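Local coordinates for protein glucose-6-phosphate isomerase (Thermus thermophilus, PDB 1ZZG) that probably catalyses the reversible interconversion of glucose 6-phosphate and fructose 6-phosphate in glycolysis and gluconeogenesis, at residues Leu242-Phe247 with Thr282-Leu287; Pro258-Gln263 with Gln379-Gln384; Asp305-Leu310 with Arg360-Phe365. All coordinates share one frame; numbering follows the deposited sequence.

Interaction 1 of 3, residues Leu242-Phe247 with Thr282-Leu287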
loop_
_atom_site.group_PDB
_atom_site.type_symbol
_atom_site.label_atom_id
_atom_site.label_comp_id
_atom_site.label_asym_id
_atom_site.label_seq_id
_atom_site.Cartn_x
_atom_site.Cartn_y
_atom_site.Cartn_z
ATOM N N LEU A 242 -23.131 1.307 2.380
ATOM C CA LEU A 242 -22.057 1.399 3.376
ATOM C C LEU A 242 -20.900 2.101 2.657
ATOM O O LEU A 242 -20.536 1.723 1.544
ATOM C CB LEU A 242 -21.628 0.007 3.853
ATOM C CG LEU A 242 -22.696 -0.798 4.609
ATOM C CD1 LEU A 242 -22.073 -2.025 5.258
ATOM C CD2 LEU A 242 -23.326 0.083 5.663
ATOM N N PRO A 243 -20.295 3.120 3.290
ATOM C CA PRO A 243 -19.186 3.877 2.688
ATOM C C PRO A 243 -17.910 3.108 2.373
ATOM O O PRO A 243 -17.171 3.461 1.447
ATOM C CB PRO A 243 -18.937 4.991 3.708
ATOM C CG PRO A 243 -19.235 4.311 5.018
ATOM C CD PRO A 243 -20.506 3.518 4.697
ATOM N N VAL A 244 -17.661 2.045 3.120
ATOM C CA VAL A 244 -16.424 1.298 2.938
ATOM C C VAL A 244 -16.514 -0.182 2.583
ATOM O O VAL A 244 -17.359 -0.917 3.079
ATOM C CB VAL A 244 -15.550 1.441 4.212
ATOM C CG1 VAL A 244 -14.347 0.509 4.154
ATOM C CG2 VAL A 244 -15.114 2.895 4.367
ATOM N N HIS A 245 -15.610 -0.603 1.708
ATOM C CA HIS A 245 -15.510 -1.992 1.307
ATOM C C HIS A 245 -14.040 -2.359 1.461
ATOM O O HIS A 245 -13.187 -1.873 0.716
ATOM C CB HIS A 245 -15.956 -2.186 -0.144
ATOM C CG HIS A 245 -15.696 -3.564 -0.667
ATOM N ND1 HIS A 245 -15.974 -4.700 0.061
ATOM C CD2 HIS A 245 -15.179 -3.990 -1.844
ATOM C CE1 HIS A 245 -15.639 -5.766 -0.643
ATOM N NE2 HIS A 245 -15.154 -5.362 -1.803
ATOM N N VAL A 246 -13.741 -3.198 2.447
ATOM C CA VAL A 246 -12.364 -3.610 2.691
ATOM C C VAL A 246 -12.009 -4.864 1.900
ATOM O O VAL A 246 -12.780 -5.821 1.857
ATOM C CB VAL A 246 -12.118 -3.890 4.197
ATOM C CG1 VAL A 246 -10.655 -4.265 4.424
ATOM C CG2 VAL A 246 -12.490 -2.666 5.020
ATOM N N PHE A 247 -10.843 -4.838 1.261
ATOM C CA PHE A 247 -10.356 -5.970 0.477
ATOM C C PHE A 247 -9.045 -6.362 1.163
ATOM O O PHE A 247 -8.021 -5.697 0.992
ATOM C CB PHE A 247 -10.111 -5.541 -0.981
ATOM C CG PHE A 247 -9.703 -6.670 -1.893
ATOM C CD1 PHE A 247 -10.636 -7.607 -2.330
ATOM C CD2 PHE A 247 -8.379 -6.802 -2.306
ATOM C CE1 PHE A 247 -10.257 -8.657 -3.163
ATOM C CE2 PHE A 247 -7.992 -7.843 -3.134
ATOM C CZ PHE A 247 -8.931 -8.775 -3.566
ATOM N N THR A 282 -16.049 3.134 -1.068
ATOM C CA THR A 282 -14.615 3.324 -0.956
ATOM C C THR A 282 -13.879 2.027 -0.644
ATOM O O THR A 282 -14.008 1.478 0.452
ATOM C CB THR A 282 -14.298 4.360 0.135
ATOM O OG1 THR A 282 -15.016 5.568 -0.145
ATOM C CG2 THR A 282 -12.793 4.659 0.169
ATOM N N ALA A 283 -13.111 1.538 -1.616
ATOM C CA ALA A 283 -12.337 0.318 -1.432
ATOM C C ALA A 283 -11.114 0.648 -0.577
ATOM O O ALA A 283 -10.382 1.597 -0.867
ATOM C CB ALA A 283 -11.898 -0.246 -2.781
ATOM N N VAL A 284 -10.906 -0.143 0.473
ATOM C CA VAL A 284 -9.787 0.045 1.392
ATOM C C VAL A 284 -8.919 -1.208 1.366
ATOM O O VAL A 284 -9.385 -2.300 1.687
ATOM C CB VAL A 284 -10.295 0.288 2.836
ATOM C CG1 VAL A 284 -9.120 0.466 3.784
ATOM C CG2 VAL A 284 -11.186 1.514 2.871
ATOM N N PRO A 285 -7.639 -1.066 0.981
ATOM C CA PRO A 285 -6.716 -2.205 0.910
ATOM C C PRO A 285 -6.205 -2.662 2.279
ATOM O O PRO A 285 -5.995 -1.848 3.176
ATOM C CB PRO A 285 -5.590 -1.670 0.029
ATOM C CG PRO A 285 -5.504 -0.223 0.483
ATOM C CD PRO A 285 -6.968 0.190 0.586
ATOM N N ALA A 286 -6.010 -3.969 2.428
ATOM C CA ALA A 286 -5.497 -4.534 3.669
ATOM C C ALA A 286 -4.771 -5.832 3.372
ATOM O O ALA A 286 -5.058 -6.511 2.382
ATOM C CB ALA A 286 -6.629 -4.785 4.651
ATOM N N LEU A 287 -3.817 -6.166 4.232
ATOM C CA LEU A 287 -3.050 -7.389 4.081
ATOM C C LEU A 287 -3.075 -8.149 5.396
ATOM O O LEU A 287 -3.039 -7.547 6.465
ATOM C CB LEU A 287 -1.598 -7.074 3.699
ATOM C CG LEU A 287 -1.352 -6.458 2.317
ATOM C CD1 LEU A 287 0.145 -6.183 2.137
ATOM C CD2 LEU A 287 -1.855 -7.406 1.236
#
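The carbonyl oxygen of His245 is gripped twice from the neighbouring strand: by the N-H of Val284, with N and O 2.9 Å apart, and by the CA-H of Ala283, whose CA lies 3.2 Å from the same O. The amide stands about 30° above the carbonyl plane. It is one rung of a five-bond parallel ladder whose straightest link runs from His245 N to Thr282 O (2.9 Å, 171°), while the last, from Ala286 N to Phe247 O (3.0 Å), is bent to 135°. Pro243 can open the ladder because only its carbonyl is used, and Pro285 fits because the ladder calls on the amides of Thr282, Val284 and Ala286, skipping its own nitrogen.

Val244, Val246, Thr282 and Val284 share one face. With its CG1 anti to the backbone N, Val244 reaches across obliquely to touch CG2 of Val284 at 3.6 Å, and Val246 CG1, also anti to its backbone N, meets CB of Ala286 at 4.1 Å. Branched side chains suit this face, where the apolar Val244 and Val284 pack on their counterparts in the second subunit and the hydroxyl of Thr282 bonds to Lys306 of that subunit. The other face carries His245, Ala283, Phe247 and Pro285. His245 spends ND1 on the carbonyl of Leu307, and small Ala283 lets helix 257-269 lie close, touching His265. The chain returns through that helix and the short edge strand 271-272, antiparallel beside 278-287, leaving adjacent parallel strands in a mixed alpha/beta sheet, consistent with an SIS-type domain.

Interaction 2 of 3, residues Pro258-Gln263 with Gln379-Gln384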
loop_
_atom_site.group_PDB
_atom_site.type_symbol
_atom_site.label_atom_id
_atom_site.label_comp_id
_atom_site.label_asym_id
_atom_site.label_seq_id
_atom_site.Cartn_x
_atom_site.Cartn_y
_atom_site.Cartn_z
ATOM N N PRO A 258 -4.184 -5.892 -3.534
ATOM C CA PRO A 258 -5.191 -4.946 -3.034
ATOM C C PRO A 258 -5.202 -3.609 -3.780
ATOM O O PRO A 258 -6.269 -3.081 -4.088
ATOM C CB PRO A 258 -4.822 -4.798 -1.559
ATOM C CG PRO A 258 -4.302 -6.173 -1.224
ATOM C CD PRO A 258 -3.398 -6.449 -2.417
ATOM N N SER A 259 -4.023 -3.069 -4.078
ATOM C CA SER A 259 -3.946 -1.797 -4.794
ATOM C C SER A 259 -4.591 -1.912 -6.165
ATOM O O SER A 259 -5.265 -0.987 -6.624
ATOM C CB SER A 259 -2.496 -1.344 -4.952
ATOM O OG SER A 259 -1.962 -0.910 -3.719
ATOM N N TRP A 260 -4.373 -3.045 -6.821
ATOM C CA TRP A 260 -4.955 -3.284 -8.141
ATOM C C TRP A 260 -6.481 -3.287 -8.035
ATOM O O TRP A 260 -7.176 -2.705 -8.876
ATOM C CB TRP A 260 -4.479 -4.631 -8.693
ATOM C CG TRP A 260 -5.185 -5.053 -9.947
ATOM C CD1 TRP A 260 -4.926 -4.635 -11.224
ATOM C CD2 TRP A 260 -6.298 -5.948 -10.033
ATOM N NE1 TRP A 260 -5.814 -5.217 -12.104
ATOM C CE2 TRP A 260 -6.667 -6.027 -11.399
ATOM C CE3 TRP A 260 -7.020 -6.695 -9.090
ATOM C CZ2 TRP A 260 -7.730 -6.823 -11.843
ATOM C CZ3 TRP A 260 -8.082 -7.491 -9.533
ATOM C CH2 TRP A 260 -8.425 -7.546 -10.900
ATOM N N PHE A 261 -7.005 -3.942 -7.001
ATOM C CA PHE A 261 -8.453 -4.004 -6.820
ATOM C C PHE A 261 -9.045 -2.636 -6.507
ATOM O O PHE A 261 -10.142 -2.295 -6.969
ATOM C CB PHE A 261 -8.835 -4.969 -5.697
ATOM C CG PHE A 261 -10.312 -4.980 -5.411
ATOM C CD1 PHE A 261 -11.208 -5.528 -6.330
ATOM C CD2 PHE A 261 -10.817 -4.363 -4.271
ATOM C CE1 PHE A 261 -12.587 -5.453 -6.120
ATOM C CE2 PHE A 261 -12.191 -4.282 -4.050
ATOM C CZ PHE A 261 -13.078 -4.827 -4.979
ATOM N N VAL A 262 -8.327 -1.852 -5.709
ATOM C CA VAL A 262 -8.796 -0.520 -5.357
ATOM C C VAL A 262 -9.020 0.329 -6.616
ATOM O O VAL A 262 -10.039 1.012 -6.722
ATOM C CB VAL A 262 -7.812 0.175 -4.384
ATOM C CG1 VAL A 262 -8.218 1.625 -4.172
ATOM C CG2 VAL A 262 -7.828 -0.551 -3.043
ATOM N N GLN A 263 -8.087 0.292 -7.568
ATOM C CA GLN A 263 -8.289 1.053 -8.800
ATOM C C GLN A 263 -9.457 0.459 -9.578
ATOM O O GLN A 263 -10.300 1.185 -10.102
ATOM C CB GLN A 263 -7.062 1.035 -9.722
ATOM C CG GLN A 263 -7.435 1.522 -11.127
ATOM C CD GLN A 263 -6.272 1.637 -12.090
ATOM O OE1 GLN A 263 -5.344 0.839 -12.058
ATOM N NE2 GLN A 263 -6.337 2.625 -12.978
ATOM N N GLN A 379 -9.786 -12.145 -12.754
ATOM C CA GLN A 379 -10.833 -12.122 -13.777
ATOM C C GLN A 379 -12.212 -12.128 -13.101
ATOM O O GLN A 379 -13.159 -11.505 -13.588
ATOM C CB GLN A 379 -10.703 -13.333 -14.708
ATOM C CG GLN A 379 -11.656 -13.290 -15.911
ATOM C CD GLN A 379 -11.183 -12.349 -17.006
ATOM O OE1 GLN A 379 -10.251 -11.573 -16.813
ATOM N NE2 GLN A 379 -11.831 -12.412 -18.165
ATOM N N HIS A 380 -12.311 -12.841 -11.983
ATOM C CA HIS A 380 -13.552 -12.923 -11.210
ATOM C C HIS A 380 -13.953 -11.532 -10.732
ATOM O O HIS A 380 -15.123 -11.152 -10.806
ATOM C CB HIS A 380 -13.349 -13.842 -9.994
ATOM C CG HIS A 380 -14.443 -13.759 -8.973
ATOM N ND1 HIS A 380 -15.337 -14.785 -8.750
ATOM C CD2 HIS A 380 -14.779 -12.772 -8.104
ATOM C CE1 HIS A 380 -16.177 -14.433 -7.792
ATOM N NE2 HIS A 380 -15.860 -13.217 -7.383
ATOM N N LEU A 381 -12.978 -10.781 -10.226
ATOM C CA LEU A 381 -13.239 -9.439 -9.720
ATOM C C LEU A 381 -13.613 -8.470 -10.830
ATOM O O LEU A 381 -14.425 -7.565 -10.623
ATOM C CB LEU A 381 -12.029 -8.928 -8.936
ATOM C CG LEU A 381 -11.823 -9.723 -7.639
ATOM C CD1 LEU A 381 -10.478 -9.392 -7.019
ATOM C CD2 LEU A 381 -12.960 -9.416 -6.668
ATOM N N MET A 382 -13.032 -8.653 -12.012
ATOM C CA MET A 382 -13.373 -7.780 -13.119
ATOM C C MET A 382 -14.836 -8.022 -13.500
ATOM O O MET A 382 -15.559 -7.073 -13.793
ATOM C CB MET A 382 -12.428 -8.012 -14.305
ATOM C CG MET A 382 -11.042 -7.419 -14.057
ATOM S SD MET A 382 -9.884 -7.486 -15.460
ATOM C CE MET A 382 -9.032 -9.032 -15.122
ATOM N N TRP A 383 -15.273 -9.283 -13.478
ATOM C CA TRP A 383 -16.666 -9.603 -13.791
ATOM C C TRP A 383 -17.565 -9.014 -12.710
ATOM O O TRP A 383 -18.590 -8.400 -13.004
ATOM C CB TRP A 383 -16.891 -11.114 -13.850
ATOM C CG TRP A 383 -16.567 -11.726 -15.163
ATOM C CD1 TRP A 383 -15.444 -12.430 -15.486
ATOM C CD2 TRP A 383 -17.387 -11.713 -16.340
ATOM N NE1 TRP A 383 -15.514 -12.866 -16.792
ATOM C CE2 TRP A 383 -16.697 -12.439 -17.338
ATOM C CE3 TRP A 383 -18.642 -11.162 -16.647
ATOM C CZ2 TRP A 383 -17.216 -12.630 -18.624
ATOM C CZ3 TRP A 383 -19.161 -11.354 -17.931
ATOM C CH2 TRP A 383 -18.446 -12.081 -18.900
ATOM N N GLN A 384 -17.178 -9.226 -11.456
ATOM C CA GLN A 384 -17.929 -8.698 -10.323
ATOM C C GLN A 384 -18.156 -7.214 -10.535
ATOM O O GLN A 384 -19.267 -6.717 -10.400
ATOM C CB GLN A 384 -17.140 -8.903 -9.030
ATOM C CG GLN A 384 -17.620 -8.064 -7.857
ATOM C CD GLN A 384 -16.752 -8.256 -6.631
ATOM O OE1 GLN A 384 -16.705 -9.342 -6.057
ATOM N NE2 GLN A 384 -16.047 -7.199 -6.227
#
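Leu381 points its branched end between two aromatic side chains of the facing helix, and the other pairs arrange themselves round it. Its CD1 meets the indole of Trp260 at the edge, in the plane of the ring, 4.0 Å from CZ3, and lies equally near CD1 of Phe261, while its CD2 rests 4.0 Å from Phe261 CE1. Both aromatic residues hold CG anti to the backbone N (171° in Trp260, 176° in Phe261), which swings the rings out across the gap. Met382 crosses the indole at about a right angle, its CG 4.0 Å from CZ2, and the flexible thioether chain, bent at its third torsion, brings CE to the same atom. Gln384 extends fully and sets its amide almost perpendicular to the Phe261 ring, at 89°, with NE2 at the ring edge 3.9 Å from CE1; its OE1 is bonded to Thr232. Large side chains suit this place because the near-parallel axes stay 11.2 Å apart, and no hydrogen bond links the two segments. Helix 257-269 turns Pro258 and Val262 to strand 278-287, whereas helix 371-391 packs through its flanks on helices 206-221 and 228-238.

Interaction 3 of 3, residues Asp305-Leu310 with Arg360-Phe365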
loop_
_atom_site.group_PDB
_atom_site.type_symbol
_atom_site.label_atom_id
_atom_site.label_comp_id
_atom_site.label_asym_id
_atom_site.label_seq_id
_atom_site.Cartn_x
_atom_site.Cartn_y
_atom_site.Cartn_z
ATOM N N ASP A 305 -19.707 0.135 9.526
ATOM C CA ASP A 305 -20.018 0.738 8.233
ATOM C C ASP A 305 -19.182 0.168 7.095
ATOM O O ASP A 305 -18.867 0.870 6.135
ATOM C CB ASP A 305 -19.799 2.248 8.314
ATOM C CG ASP A 305 -18.372 2.614 8.699
ATOM O OD1 ASP A 305 -17.562 1.704 8.961
ATOM O OD2 ASP A 305 -18.057 3.821 8.739
ATOM N N LYS A 306 -18.849 -1.111 7.194
ATOM C CA LYS A 306 -18.028 -1.744 6.182
ATOM C C LYS A 306 -18.516 -3.121 5.755
ATOM O O LYS A 306 -19.280 -3.782 6.463
ATOM C CB LYS A 306 -16.596 -1.890 6.716
ATOM C CG LYS A 306 -15.964 -0.595 7.208
ATOM C CD LYS A 306 -14.720 -0.870 8.051
ATOM C CE LYS A 306 -14.011 0.427 8.462
ATOM N NZ LYS A 306 -14.881 1.321 9.284
ATOM N N LEU A 307 -18.080 -3.525 4.566
ATOM C CA LEU A 307 -18.344 -4.860 4.043
ATOM C C LEU A 307 -16.910 -5.312 3.819
ATOM O O LEU A 307 -16.176 -4.679 3.057
ATOM C CB LEU A 307 -19.085 -4.838 2.702
ATOM C CG LEU A 307 -19.142 -6.225 2.035
ATOM C CD1 LEU A 307 -19.936 -7.195 2.914
ATOM C CD2 LEU A 307 -19.785 -6.122 0.658
ATOM N N LEU A 308 -16.499 -6.377 4.492
ATOM C CA LEU A 308 -15.133 -6.845 4.352
ATOM C C LEU A 308 -15.011 -8.182 3.645
ATOM O O LEU A 308 -15.709 -9.143 3.965
ATOM C CB LEU A 308 -14.452 -6.946 5.722
ATOM C CG LEU A 308 -14.394 -5.682 6.584
ATOM C CD1 LEU A 308 -15.610 -5.621 7.502
ATOM C CD2 LEU A 308 -13.124 -5.698 7.420
ATOM N N ALA A 309 -14.103 -8.225 2.681
ATOM C CA ALA A 309 -13.840 -9.434 1.934
ATOM C C ALA A 309 -12.416 -9.862 2.264
ATOM O O ALA A 309 -11.475 -9.071 2.150
ATOM C CB ALA A 309 -13.977 -9.173 0.441
ATOM N N LEU A 310 -12.270 -11.109 2.696
ATOM C CA LEU A 310 -10.966 -11.658 3.032
ATOM C C LEU A 310 -10.578 -12.743 2.035
ATOM O O LEU A 310 -11.300 -13.721 1.846
ATOM C CB LEU A 310 -10.966 -12.244 4.452
ATOM C CG LEU A 310 -10.491 -11.362 5.613
ATOM C CD1 LEU A 310 -11.375 -10.136 5.750
ATOM C CD2 LEU A 310 -10.505 -12.174 6.897
ATOM N N ARG A 360 -20.062 -7.022 8.631
ATOM C CA ARG A 360 -20.509 -7.847 7.521
ATOM C C ARG A 360 -19.233 -8.287 6.806
ATOM O O ARG A 360 -18.537 -7.470 6.197
ATOM C CB ARG A 360 -21.417 -7.041 6.585
ATOM C CG ARG A 360 -22.845 -6.855 7.114
ATOM C CD ARG A 360 -23.537 -8.212 7.224
ATOM N NE ARG A 360 -24.909 -8.149 7.725
ATOM C CZ ARG A 360 -25.961 -7.754 7.017
ATOM N NH1 ARG A 360 -25.819 -7.373 5.755
ATOM N NH2 ARG A 360 -27.163 -7.745 7.578
ATOM N N VAL A 361 -18.925 -9.577 6.896
ATOM C CA VAL A 361 -17.718 -10.114 6.289
ATOM C C VAL A 361 -17.932 -11.467 5.617
ATOM O O VAL A 361 -18.780 -12.255 6.032
ATOM C CB VAL A 361 -16.601 -10.264 7.354
ATOM C CG1 VAL A 361 -17.052 -11.228 8.451
ATOM C CG2 VAL A 361 -15.314 -10.754 6.701
ATOM N N TYR A 362 -17.152 -11.718 4.570
ATOM C CA TYR A 362 -17.206 -12.971 3.832
ATOM C C TYR A 362 -15.792 -13.267 3.367
ATOM O O TYR A 362 -14.914 -12.405 3.446
ATOM C CB TYR A 362 -18.162 -12.862 2.632
ATOM C CG TYR A 362 -17.739 -11.898 1.542
ATOM C CD1 TYR A 362 -16.956 -12.324 0.469
ATOM C CD2 TYR A 362 -18.145 -10.562 1.572
ATOM C CE1 TYR A 362 -16.592 -11.446 -0.552
ATOM C CE2 TYR A 362 -17.787 -9.674 0.556
ATOM C CZ TYR A 362 -17.015 -10.124 -0.499
ATOM O OH TYR A 362 -16.688 -9.265 -1.510
ATOM N N ALA A 363 -15.563 -14.481 2.886
ATOM C CA ALA A 363 -14.230 -14.847 2.447
ATOM C C ALA A 363 -14.203 -15.536 1.102
ATOM O O ALA A 363 -15.143 -16.231 0.723
ATOM C CB ALA A 363 -13.568 -15.748 3.494
ATOM N N LEU A 364 -13.108 -15.320 0.384
ATOM C CA LEU A 364 -12.887 -15.945 -0.906
ATOM C C LEU A 364 -11.635 -16.783 -0.720
ATOM O O LEU A 364 -10.557 -16.255 -0.446
ATOM C CB LEU A 364 -12.666 -14.893 -1.995
ATOM C CG LEU A 364 -13.922 -14.211 -2.538
ATOM C CD1 LEU A 364 -13.533 -13.100 -3.503
ATOM C CD2 LEU A 364 -14.795 -15.240 -3.232
ATOM N N PHE A 365 -11.782 -18.095 -0.844
ATOM C CA PHE A 365 -10.657 -19.004 -0.675
ATOM C C PHE A 365 -10.008 -19.392 -1.997
ATOM O O PHE A 365 -10.689 -19.670 -2.983
ATOM C CB PHE A 365 -11.116 -20.269 0.067
ATOM C CG PHE A 365 -11.406 -20.046 1.527
ATOM C CD1 PHE A 365 -10.386 -20.128 2.476
ATOM C CD2 PHE A 365 -12.691 -19.719 1.951
ATOM C CE1 PHE A 365 -10.644 -19.887 3.827
ATOM C CE2 PHE A 365 -12.961 -19.474 3.304
ATOM C CZ PHE A 365 -11.934 -19.557 4.242
HETATM O O HOH W 1 -20.607 -4.065 8.692
#
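One face of the Tyr362 ring lies over Ala309, whose CA sits 4.0 Å above the plane at the ring centre, while CG of Leu307 approaches the ring edge in plane, 4.0 Å from CE2. The setting is a parallel pair of strands joined through helix 339-356 as a beta-alpha-beta crossover. Tyr362 takes the crowded first torsion (66°), with CG between the backbone N and the carbonyl carbon, and this folds the ring across the adjacent strand. Alanine suits the place beneath it, the CB of Ala309 already packed 3.3 Å from Tyr362 CZ. An alanine in place of Tyr362 would remove this lid over Ala309 and would probably loosen the packing of Leu307 and of Leu235 and Leu236 on helix 228-238.

On the other side of the sheet, with Leu308, Leu310 and Ala363, CG2 of Val361, anti to its backbone N, lies 4.1 Å from Leu310 CD1, and helix 339-356 packs on both residues. The backbone bond from Tyr362 N to Leu308 O (3.0 Å) runs nearly along the C=O axis. Outside the ladder, Lys306 NZ forms a salt bridge with Asp305 OD1 on its syn lone pair. Beside Arg360 one water bridges the two backbones, donating to Lys306 O at 2.6 Å and accepting from Arg360 N at 3.0 Å.

Overall arrangement
Interactions 1 and 3 belong to one mixed sheet and their centres are 9 Å apart. Neighbouring strands 244-249 and 306-313 are probably joined through the N-H and carbonyl of Val246, with Val246 N 2.9 Å from Leu307 O and Val246 O 2.9 Å from Ala309 N. Interaction 2 lies beside this sheet, its centre 12 Å from that of interaction 1; they meet where the Phe247 ring stacks on Phe261, Phe247 CG 3.5 Å from Phe261 CD2. The nearest atoms of interactions 2 and 3 are about 5 Å apart. The side chain of Glu267, the predicted proton donor on helix 257-269, is about 10 Å from those of Ala283 and Trp260; interaction 3 is remote.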